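Local coordinates for protein tRNA (guanine(26)-N(2))-dimethyltransferase (Pyrococcus horikoshii, PDB 2DUL) that probably transfers two methyl groups from S-adenosyl-L-methionine to the N2 atom of guanine 26 in tRNA, as a class I-like methyltransferase, at residues A205-A208 / A209-D212; E5-G9 / K10-L14; Y84-M87 / K88-M92; G62-F65 / A66-P70. All blocks are in the same frame, centred on the assembly; numbering follows the deposited sequence.

Contact 1 (A205-A208 / A209-D212); sequences ARYA and AKYD
Lys210 folds back on the last turn of helix 192-209 and ties off the carbonyl of Tyr207, with NZ 2.9 Å from Tyr207 O, in the carbonyl plane and on a lone pair. Two torsions make this possible: CG sits between the backbone N and the carbonyl carbon (chi1 66°), and the otherwise extended chain kinks at its end (chi4 -64°). The same ammonium forms a salt bridge with Asp148, whose OD1 also hydrogen-bonds Tyr211 OH. Around this end the helical carbonyls change partners one by one. Ala205 O still takes a helical bond from Ala209 N at 3.3 Å, whereas Arg206 O receives a water at 2.6 Å, and the same water accepts a weak hydrogen bond from Lys210 N. Ala208 O takes Tyr211 N at 3.0 Å, the donor standing above the carbonyl plane, and Ala209 O takes Asp212 N at 2.8 Å, closing a type I beta turn. Lys210 CG lies over the centre of the Tyr211 ring, 3.9 Å above its plane. The turn ends helix 192-209 and leads into strand 213-223; Tyr207 packs on helix 144-153, and Ala205 and Ala209 rest against helix 237-244.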
loop_
_atom_site.group_PDB
_atom_site.type_symbol
_atom_site.label_atom_id
_atom_site.label_comp_id
_atom_site.label_asym_id
_atom_site.label_seq_id
_atom_site.Cartn_x
_atom_site.Cartn_y
_atom_site.Cartn_z
ATOM N N ALA A 205 -6.059 -9.739 4.415
ATOM C CA ALA A 205 -6.050 -11.196 4.309
ATOM C C ALA A 205 -7.157 -11.819 5.157
ATOM O O ALA A 205 -7.843 -12.742 4.720
ATOM C CB ALA A 205 -4.688 -11.745 4.742
ATOM N N ARG A 206 -7.324 -11.321 6.376
ATOM C CA ARG A 206 -8.345 -11.856 7.271
ATOM C C ARG A 206 -9.759 -11.586 6.771
ATOM O O ARG A 206 -10.591 -12.488 6.799
ATOM C CB ARG A 206 -8.158 -11.311 8.695
ATOM C CG ARG A 206 -6.985 -11.970 9.438
ATOM C CD ARG A 206 -6.834 -11.441 10.857
ATOM N NE ARG A 206 -6.341 -10.069 10.851
ATOM C CZ ARG A 206 -6.535 -9.197 11.836
ATOM N NH1 ARG A 206 -7.218 -9.553 12.914
ATOM N NH2 ARG A 206 -6.048 -7.968 11.734
ATOM N N TYR A 207 -10.036 -10.371 6.294
ATOM C CA TYR A 207 -11.376 -10.062 5.780
ATOM C C TYR A 207 -11.692 -10.837 4.501
ATOM O O TYR A 207 -12.856 -11.163 4.231
ATOM C CB TYR A 207 -11.528 -8.567 5.479
ATOM C CG TYR A 207 -12.038 -7.732 6.637
ATOM C CD1 TYR A 207 -11.291 -7.593 7.805
ATOM C CD2 TYR A 207 -13.280 -7.094 6.566
ATOM C CE1 TYR A 207 -11.765 -6.839 8.884
ATOM C CE2 TYR A 207 -13.766 -6.340 7.637
ATOM C CZ TYR A 207 -13.006 -6.218 8.789
ATOM O OH TYR A 207 -13.481 -5.489 9.853
ATOM N N ALA A 208 -10.662 -11.126 3.714
ATOM C CA ALA A 208 -10.849 -11.826 2.443
ATOM C C ALA A 208 -11.187 -13.307 2.574
ATOM O O ALA A 208 -11.909 -13.860 1.738
ATOM C CB ALA A 208 -9.599 -11.667 1.574
ATOM N N ALA A 209 -10.662 -13.944 3.615
ATOM C CA ALA A 209 -10.859 -15.378 3.825
ATOM C C ALA A 209 -12.295 -15.881 3.779
ATOM O O ALA A 209 -12.552 -16.948 3.220
ATOM C CB ALA A 209 -10.186 -15.820 5.149
ATOM N N LYS A 210 -13.236 -15.134 4.350
ATOM C CA LYS A 210 -14.622 -15.597 4.350
ATOM C C LYS A 210 -15.247 -15.750 2.962
ATOM O O LYS A 210 -16.253 -16.432 2.812
ATOM C CB LYS A 210 -15.504 -14.696 5.229
ATOM C CG LYS A 210 -15.686 -13.267 4.746
ATOM C CD LYS A 210 -16.568 -12.510 5.739
ATOM C CE LYS A 210 -16.681 -11.026 5.397
ATOM N NZ LYS A 210 -15.359 -10.359 5.512
ATOM N N TYR A 211 -14.653 -15.125 1.951
ATOM C CA TYR A 211 -15.166 -15.233 0.587
ATOM C C TYR A 211 -14.432 -16.353 -0.137
ATOM O O TYR A 211 -14.524 -16.484 -1.358
ATOM C CB TYR A 211 -14.940 -13.914 -0.152
ATOM C CG TYR A 211 -15.643 -12.752 0.512
ATOM C CD1 TYR A 211 -17.035 -12.731 0.615
ATOM C CD2 TYR A 211 -14.920 -11.698 1.069
ATOM C CE1 TYR A 211 -17.702 -11.678 1.266
ATOM C CE2 TYR A 211 -15.577 -10.638 1.726
ATOM C CZ TYR A 211 -16.968 -10.642 1.817
ATOM O OH TYR A 211 -17.625 -9.615 2.465
ATOM N N ASP A 212 -13.714 -17.161 0.636
ATOM C CA ASP A 212 -12.905 -18.251 0.100
ATOM C C ASP A 212 -11.895 -17.670 -0.890
ATOM O O ASP A 212 -11.706 -18.176 -1.999
ATOM C CB ASP A 212 -13.783 -19.318 -0.565
ATOM C CG ASP A 212 -14.607 -20.112 0.450
ATOM O OD1 ASP A 212 -14.226 -20.133 1.643
ATOM O OD2 ASP A 212 -15.626 -20.720 0.055
HETATM O O HOH W 1 -12.984 -13.613 6.963
#

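Contact 2 (E5-G9 / K10-L14); sequences EVQEG and KAKIL
Val6 and Ile13 each set a carbon branch between backbone N and carbonyl carbon, CG2 in Val6 and CG1 in Ile13 (chi1 61°), and these two branches meet at 3.6 Å on the face that also carries Glu8 and Ala11. On the other face Leu14, its CG anti to the carbonyl carbon (chi1 -62°), brings CD2 to 3.5 Å from Glu5 CB, so that a methyl lies against the aliphatic part of the glutamate. Val6 and Ile13 form a hydrogen-bonded antiparallel pair: Val6 N to Ile13 O and Ile13 N to Val6 O both measure 2.8 Å and run nearly straight. Nearer the turn Glu8 N reaches Ala11 O at 2.9 Å, while Ala11 N meets Glu8 O at 3.1 Å from above the carbonyl plane. Gly9 takes a positive phi of 67°, which suits a glycine at the first corner of a type II' turn. The Glu8 carboxylate forms a salt bridge with Arg36, predicted to bind S-adenosyl-L-methionine, and accepts a hydrogen bond from Tyr28. Strands 4-8 and 11-15 thus make a beta hairpin whose two-residue loop, Gly9-Lys10, forms the type II' turn, with Glu8 placed beside the predicted cofactor site.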
loop_
_atom_site.group_PDB
_atom_site.type_symbol
_atom_site.label_atom_id
_atom_site.label_comp_id
_atom_site.label_asym_id
_atom_site.label_seq_id
_atom_site.Cartn_x
_atom_site.Cartn_y
_atom_site.Cartn_z
ATOM N N GLU A 5 -5.747 25.999 -12.086
ATOM C CA GLU A 5 -5.406 24.879 -12.957
ATOM C C GLU A 5 -4.008 24.349 -12.658
ATOM O O GLU A 5 -3.042 25.110 -12.596
ATOM C CB GLU A 5 -5.491 25.291 -14.430
ATOM C CG GLU A 5 -5.083 24.184 -15.396
ATOM C CD GLU A 5 -5.308 24.549 -16.851
ATOM O OE1 GLU A 5 -4.779 25.587 -17.301
ATOM O OE2 GLU A 5 -6.016 23.791 -17.549
ATOM N N VAL A 6 -3.910 23.037 -12.468
ATOM C CA VAL A 6 -2.636 22.392 -12.178
ATOM C C VAL A 6 -2.466 21.144 -13.037
ATOM O O VAL A 6 -3.437 20.604 -13.565
ATOM C CB VAL A 6 -2.534 21.985 -10.690
ATOM C CG1 VAL A 6 -2.609 23.222 -9.804
ATOM C CG2 VAL A 6 -3.650 21.011 -10.337
ATOM N N GLN A 7 -1.228 20.694 -13.182
ATOM C CA GLN A 7 -0.953 19.508 -13.974
ATOM C C GLN A 7 -0.154 18.476 -13.190
ATOM O O GLN A 7 0.767 18.820 -12.450
ATOM C CB GLN A 7 -0.194 19.885 -15.246
ATOM C CG GLN A 7 0.128 18.699 -16.133
ATOM C CD GLN A 7 0.724 19.107 -17.460
ATOM O OE1 GLN A 7 1.745 19.795 -17.509
ATOM N NE2 GLN A 7 0.088 18.686 -18.550
ATOM N N GLU A 8 -0.527 17.211 -13.352
ATOM C CA GLU A 8 0.153 16.102 -12.692
ATOM C C GLU A 8 0.227 14.971 -13.705
ATOM O O GLU A 8 -0.800 14.427 -14.111
ATOM C CB GLU A 8 -0.616 15.638 -11.452
ATOM C CG GLU A 8 -0.045 14.355 -10.850
ATOM C CD GLU A 8 -0.772 13.897 -9.600
ATOM O OE1 GLU A 8 -0.844 12.668 -9.390
ATOM O OE2 GLU A 8 -1.254 14.753 -8.822
ATOM N N GLY A 9 1.443 14.617 -14.108
ATOM C CA GLY A 9 1.603 13.572 -15.102
ATOM C C GLY A 9 1.037 14.103 -16.407
ATOM O O GLY A 9 1.223 15.277 -16.731
ATOM N N LYS A 10 0.334 13.257 -17.152
ATOM C CA LYS A 10 -0.258 13.679 -18.416
ATOM C C LYS A 10 -1.615 14.357 -18.224
ATOM O O LYS A 10 -2.251 14.772 -19.191
ATOM C CB LYS A 10 -0.418 12.474 -19.349
ATOM C CG LYS A 10 0.900 11.877 -19.814
ATOM C CD LYS A 10 0.679 10.713 -20.768
ATOM C CE LYS A 10 2.004 10.129 -21.242
ATOM N NZ LYS A 10 1.799 8.894 -22.052
ATOM N N ALA A 11 -2.049 14.484 -16.975
ATOM C CA ALA A 11 -3.344 15.090 -16.688
ATOM C C ALA A 11 -3.304 16.567 -16.307
ATOM O O ALA A 11 -2.398 17.022 -15.613
ATOM C CB ALA A 11 -4.047 14.304 -15.585
ATOM N N LYS A 12 -4.308 17.302 -16.774
ATOM C CA LYS A 12 -4.454 18.723 -16.474
ATOM C C LYS A 12 -5.792 18.831 -15.757
ATOM O O LYS A 12 -6.824 18.427 -16.295
ATOM C CB LYS A 12 -4.480 19.549 -17.762
ATOM C CG LYS A 12 -3.213 19.434 -18.590
ATOM C CD LYS A 12 -3.249 20.356 -19.801
ATOM C CE LYS A 12 -2.040 20.128 -20.693
ATOM N NZ LYS A 12 -2.006 18.724 -21.201
ATOM N N ILE A 13 -5.778 19.356 -14.538
ATOM C CA ILE A 13 -7.010 19.472 -13.769
ATOM C C ILE A 13 -7.182 20.811 -13.074
ATOM O O ILE A 13 -6.234 21.580 -12.920
ATOM C CB ILE A 13 -7.093 18.382 -12.679
ATOM C CG1 ILE A 13 -5.915 18.536 -11.714
ATOM C CG2 ILE A 13 -7.106 16.997 -13.319
ATOM C CD1 ILE A 13 -6.034 17.709 -10.454
ATOM N N LEU A 14 -8.411 21.072 -12.648
ATOM C CA LEU A 14 -8.738 22.295 -11.946
ATOM C C LEU A 14 -8.966 21.940 -10.486
ATOM O O LEU A 14 -9.621 20.942 -10.178
ATOM C CB LEU A 14 -10.004 22.921 -12.533
ATOM C CG LEU A 14 -9.920 23.330 -14.005
ATOM C CD1 LEU A 14 -11.273 23.840 -14.472
ATOM C CD2 LEU A 14 -8.847 24.397 -14.178
#

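Contact 3 (Y84-M87 / K88-M92); sequences YELM and KRNVM
Lys88 lies across Tyr84 and beside Glu85 on helix 81-94, a helix that packs on strands 73-78 and 113-118 of the Rossmann-like methyltransferase sheet. Its side chain runs back along the helix, with CD over the Tyr84 ring in an off-centre CH-pi contact, 4.2 Å from the centroid, and the bend at chi3 (-64°) turns the ammonium towards Glu85. There NZ bridges to Glu85 OE2 at 3.1 Å, from above the carboxylate plane, with a weak second bond to OE1. A further salt bridge joins NZ to Glu101, which also accepts a hydrogen bond from Tyr84 OH. A methionine in place of Lys88 would probably leave the carboxylates of Glu85 and Glu101 without their shared positive partner. Met87 faces the sheet, touching Leu76, Ile116 and Asp78, the last predicted to bind S-adenosyl-L-methionine. Met87 O accepts a bond from Val91 N at 2.9 Å and lies 3.2 Å from Val91 CG2. The Leu86 side chain crosses that of Asn90 at a slant, CG and CD1 lying by the amide nitrogen. The Asn90 amide is held by partners from other parts of the chain: OD1 accepts from Leu14 N and ND2 donates to Thr58 O, while Asn90 N binds Leu86 O at 2.9 Å. The closest side-chain approach of this pair sets Leu86 CG 3.5 Å from Asn90 ND2.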
loop_
_atom_site.group_PDB
_atom_site.type_symbol
_atom_site.label_atom_id
_atom_site.label_comp_id
_atom_site.label_asym_id
_atom_site.label_seq_id
_atom_site.Cartn_x
_atom_site.Cartn_y
_atom_site.Cartn_z
ATOM N N TYR A 84 -18.112 15.754 -7.309
ATOM C CA TYR A 84 -18.726 15.202 -8.516
ATOM C C TYR A 84 -18.727 16.225 -9.656
ATOM O O TYR A 84 -18.361 15.910 -10.791
ATOM C CB TYR A 84 -20.161 14.759 -8.218
ATOM C CG TYR A 84 -20.905 14.234 -9.428
ATOM C CD1 TYR A 84 -20.512 13.051 -10.059
ATOM C CD2 TYR A 84 -22.005 14.920 -9.941
ATOM C CE1 TYR A 84 -21.203 12.561 -11.173
ATOM C CE2 TYR A 84 -22.703 14.443 -11.057
ATOM C CZ TYR A 84 -22.297 13.261 -11.666
ATOM O OH TYR A 84 -22.995 12.776 -12.753
ATOM N N GLU A 85 -19.141 17.451 -9.354
ATOM C CA GLU A 85 -19.169 18.504 -10.366
ATOM C C GLU A 85 -17.770 18.773 -10.916
ATOM O O GLU A 85 -17.591 18.961 -12.121
ATOM C CB GLU A 85 -19.740 19.797 -9.777
ATOM C CG GLU A 85 -21.231 19.741 -9.473
ATOM C CD GLU A 85 -22.068 19.454 -10.707
ATOM O OE1 GLU A 85 -21.895 20.158 -11.728
ATOM O OE2 GLU A 85 -22.902 18.524 -10.656
ATOM N N LEU A 86 -16.778 18.783 -10.031
ATOM C CA LEU A 86 -15.404 19.041 -10.438
ATOM C C LEU A 86 -14.831 17.873 -11.236
ATOM O O LEU A 86 -14.028 18.067 -12.154
ATOM C CB LEU A 86 -14.533 19.315 -9.210
ATOM C CG LEU A 86 -13.081 19.700 -9.503
ATOM C CD1 LEU A 86 -13.041 20.857 -10.491
ATOM C CD2 LEU A 86 -12.381 20.073 -8.201
ATOM N N MET A 87 -15.238 16.658 -10.883
ATOM C CA MET A 87 -14.769 15.476 -11.592
ATOM C C MET A 87 -15.222 15.532 -13.053
ATOM O O MET A 87 -14.437 15.272 -13.959
ATOM C CB MET A 87 -15.292 14.211 -10.898
ATOM C CG MET A 87 -14.555 13.888 -9.597
ATOM S SD MET A 87 -15.408 12.725 -8.489
ATOM C CE MET A 87 -15.363 11.278 -9.431
ATOM N N LYS A 88 -16.482 15.886 -13.279
ATOM C CA LYS A 88 -17.003 15.984 -14.643
ATOM C C LYS A 88 -16.219 17.025 -15.453
ATOM O O LYS A 88 -15.877 16.803 -16.614
ATOM C CB LYS A 88 -18.491 16.359 -14.623
ATOM C CG LYS A 88 -19.418 15.268 -14.092
ATOM C CD LYS A 88 -20.892 15.668 -14.218
ATOM C CE LYS A 88 -21.226 16.890 -13.367
ATOM N NZ LYS A 88 -22.653 17.319 -13.519
ATOM N N ARG A 89 -15.926 18.163 -14.830
ATOM C CA ARG A 89 -15.181 19.219 -15.506
ATOM C C ARG A 89 -13.766 18.767 -15.861
ATOM O O ARG A 89 -13.305 18.958 -16.990
ATOM C CB ARG A 89 -15.102 20.463 -14.619
ATOM C CG ARG A 89 -16.453 21.004 -14.194
ATOM C CD ARG A 89 -16.308 22.356 -13.513
ATOM N NE ARG A 89 -15.628 23.317 -14.377
ATOM C CZ ARG A 89 -15.509 24.613 -14.106
ATOM N NH1 ARG A 89 -14.872 25.411 -14.955
ATOM N NH2 ARG A 89 -16.030 25.111 -12.992
ATOM N N ASN A 90 -13.075 18.164 -14.900
ATOM C CA ASN A 90 -11.714 17.723 -15.150
ATOM C C ASN A 90 -11.623 16.620 -16.187
ATOM O O ASN A 90 -10.668 16.574 -16.958
ATOM C CB ASN A 90 -11.038 17.298 -13.843
ATOM C CG ASN A 90 -10.739 18.482 -12.944
ATOM O OD1 ASN A 90 -10.502 19.589 -13.429
ATOM N ND2 ASN A 90 -10.735 18.256 -11.633
ATOM N N VAL A 91 -12.612 15.736 -16.217
ATOM C CA VAL A 91 -12.592 14.664 -17.203
ATOM C C VAL A 91 -12.710 15.270 -18.602
ATOM O O VAL A 91 -11.978 14.893 -19.515
ATOM C CB VAL A 91 -13.740 13.656 -16.966
ATOM C CG1 VAL A 91 -13.915 12.753 -18.185
ATOM C CG2 VAL A 91 -13.427 12.809 -15.743
ATOM N N MET A 92 -13.612 16.231 -18.762
ATOM C CA MET A 92 -13.798 16.866 -20.059
ATOM C C MET A 92 -12.641 17.783 -20.434
ATOM O O MET A 92 -12.529 18.227 -21.576
ATOM C CB MET A 92 -15.123 17.627 -20.089
ATOM C CG MET A 92 -16.323 16.697 -20.033
ATOM S SD MET A 92 -16.019 15.182 -21.002
ATOM C CE MET A 92 -16.155 15.814 -22.695
#

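Contact 4 (G62-F65 / A66-P70); sequences GIRF and ALETP
Arg64 and Glu68, one turn apart, form a buried salt bridge on helix 60-68, the crossover helix of the beta-alpha-beta unit between strands 50-53 and 73-78. The guanidinium grips side-on with two nitrogens: NE to Glu68 OE2 at 2.8 Å and NH2 to Glu68 OE1 at 3.0 Å. Both oxygens lie near the guanidinium plane, but the carboxylate is turned 32° from it, and OE2 is met from above its own plane. The bend at chi3 (60°) swings NE round to face the acid. Beyond the pair, Arg64 bridges to Asp37 and Glu8, and Glu68 OE2 accepts a bond from Lys10 N. A leucine in place of Arg64 would probably leave Glu68 and Asp37 without this positive mate and Glu8 with one arginine fewer. Apolar contact is made by Ile63 and Leu67, side by side, CG2 to CD1 at 3.7 Å; both also touch Ala11 of the hairpin and helix 81-94. Among the backbone bonds, Ala66 N to Gly62 O and Leu67 N to Ile63 O keep the helical pattern, and Glu68 N closes on Arg64 O at 2.7 Å. Thr69, the first residue to leave helical angles, turns its hydroxyl back, OG1 donating to Phe65 O at 2.6 Å.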
loop_
_atom_site.group_PDB
_atom_site.type_symbol
_atom_site.label_atom_id
_atom_site.label_comp_id
_atom_site.label_asym_id
_atom_site.label_seq_id
_atom_site.Cartn_x
_atom_site.Cartn_y
_atom_site.Cartn_z
ATOM N N GLY A 62 -8.237 8.630 -11.193
ATOM C CA GLY A 62 -8.901 7.979 -12.310
ATOM C C GLY A 62 -8.518 8.576 -13.657
ATOM O O GLY A 62 -8.368 7.856 -14.645
ATOM N N ILE A 63 -8.365 9.895 -13.710
ATOM C CA ILE A 63 -7.985 10.548 -14.958
ATOM C C ILE A 63 -6.600 10.068 -15.390
ATOM O O ILE A 63 -6.374 9.789 -16.570
ATOM C CB ILE A 63 -7.998 12.087 -14.807
ATOM C CG1 ILE A 63 -9.448 12.572 -14.707
ATOM C CG2 ILE A 63 -7.303 12.744 -16.000
ATOM C CD1 ILE A 63 -9.593 13.998 -14.219
ATOM N N ARG A 64 -5.672 9.953 -14.445
ATOM C CA ARG A 64 -4.337 9.478 -14.798
ATOM C C ARG A 64 -4.386 8.003 -15.200
ATOM O O ARG A 64 -3.646 7.571 -16.082
ATOM C CB ARG A 64 -3.359 9.700 -13.642
ATOM C CG ARG A 64 -3.075 11.177 -13.389
ATOM C CD ARG A 64 -1.854 11.354 -12.512
ATOM N NE ARG A 64 -0.661 10.779 -13.127
ATOM C CZ ARG A 64 0.477 10.553 -12.478
ATOM N NH1 ARG A 64 0.581 10.857 -11.189
ATOM N NH2 ARG A 64 1.507 10.007 -13.112
ATOM N N PHE A 65 -5.259 7.227 -14.565
ATOM C CA PHE A 65 -5.395 5.813 -14.929
ATOM C C PHE A 65 -5.788 5.746 -16.406
ATOM O O PHE A 65 -5.215 4.984 -17.184
ATOM C CB PHE A 65 -6.499 5.141 -14.107
ATOM C CG PHE A 65 -6.118 4.846 -12.680
ATOM C CD1 PHE A 65 -7.085 4.400 -11.779
ATOM C CD2 PHE A 65 -4.808 4.998 -12.234
ATOM C CE1 PHE A 65 -6.753 4.111 -10.456
ATOM C CE2 PHE A 65 -4.466 4.712 -10.914
ATOM C CZ PHE A 65 -5.441 4.268 -10.024
ATOM N N ALA A 66 -6.774 6.555 -16.777
ATOM C CA ALA A 66 -7.269 6.593 -18.148
ATOM C C ALA A 66 -6.229 7.106 -19.147
ATOM O O ALA A 66 -6.081 6.552 -20.240
ATOM C CB ALA A 66 -8.534 7.454 -18.220
ATOM N N LEU A 67 -5.498 8.151 -18.769
ATOM C CA LEU A 67 -4.493 8.729 -19.662
ATOM C C LEU A 67 -3.145 8.019 -19.711
ATOM O O LEU A 67 -2.444 8.096 -20.723
ATOM C CB LEU A 67 -4.224 10.195 -19.291
ATOM C CG LEU A 67 -5.324 11.241 -19.458
ATOM C CD1 LEU A 67 -4.901 12.537 -18.762
ATOM C CD2 LEU A 67 -5.597 11.481 -20.937
ATOM N N GLU A 68 -2.781 7.321 -18.639
ATOM C CA GLU A 68 -1.464 6.698 -18.574
ATOM C C GLU A 68 -1.346 5.187 -18.410
ATOM O O GLU A 68 -0.240 4.676 -18.251
ATOM C CB GLU A 68 -0.668 7.381 -17.458
ATOM C CG GLU A 68 -0.606 8.896 -17.608
ATOM C CD GLU A 68 0.012 9.590 -16.407
ATOM O OE1 GLU A 68 1.055 9.108 -15.913
ATOM O OE2 GLU A 68 -0.539 10.623 -15.962
ATOM N N THR A 69 -2.458 4.464 -18.450
ATOM C CA THR A 69 -2.394 3.017 -18.290
ATOM C C THR A 69 -3.294 2.327 -19.304
ATOM O O THR A 69 -4.112 2.970 -19.957
ATOM C CB THR A 69 -2.835 2.585 -16.875
ATOM O OG1 THR A 69 -4.264 2.632 -16.784
ATOM C CG2 THR A 69 -2.237 3.513 -15.823
ATOM N N PRO A 70 -3.150 1.001 -19.451
ATOM C CA PRO A 70 -3.955 0.215 -20.392
ATOM C C PRO A 70 -5.411 0.024 -19.957
ATOM O O PRO A 70 -6.167 -0.699 -20.610
ATOM C CB PRO A 70 -3.203 -1.120 -20.459
ATOM C CG PRO A 70 -1.791 -0.743 -20.113
ATOM C CD PRO A 70 -2.008 0.209 -18.965
#

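Along the chain the order is contact 2, contact 4, contact 3, contact 1. The first three cluster: contact 2 has its centre about 12 Å from those of contacts 3 and 4, which are themselves about 15 Å apart. The hairpin lies against helices 60-68 and 81-94, touching Ile63 and Leu67 on one and Leu86, Arg89 and Asn90 on the other, while Ile63 also meets Asn90 and Val91 directly. This N-terminal hairpin therefore ties together two helices of the methyltransferase core beside predicted S-adenosyl-L-methionine-binding residues. Contact 1 stands apart, its centre 29 to 38 Å from the others and away from those residues, where helix 192-209 leads into strand 213-223, an outermost strand of the nine-stranded sheet.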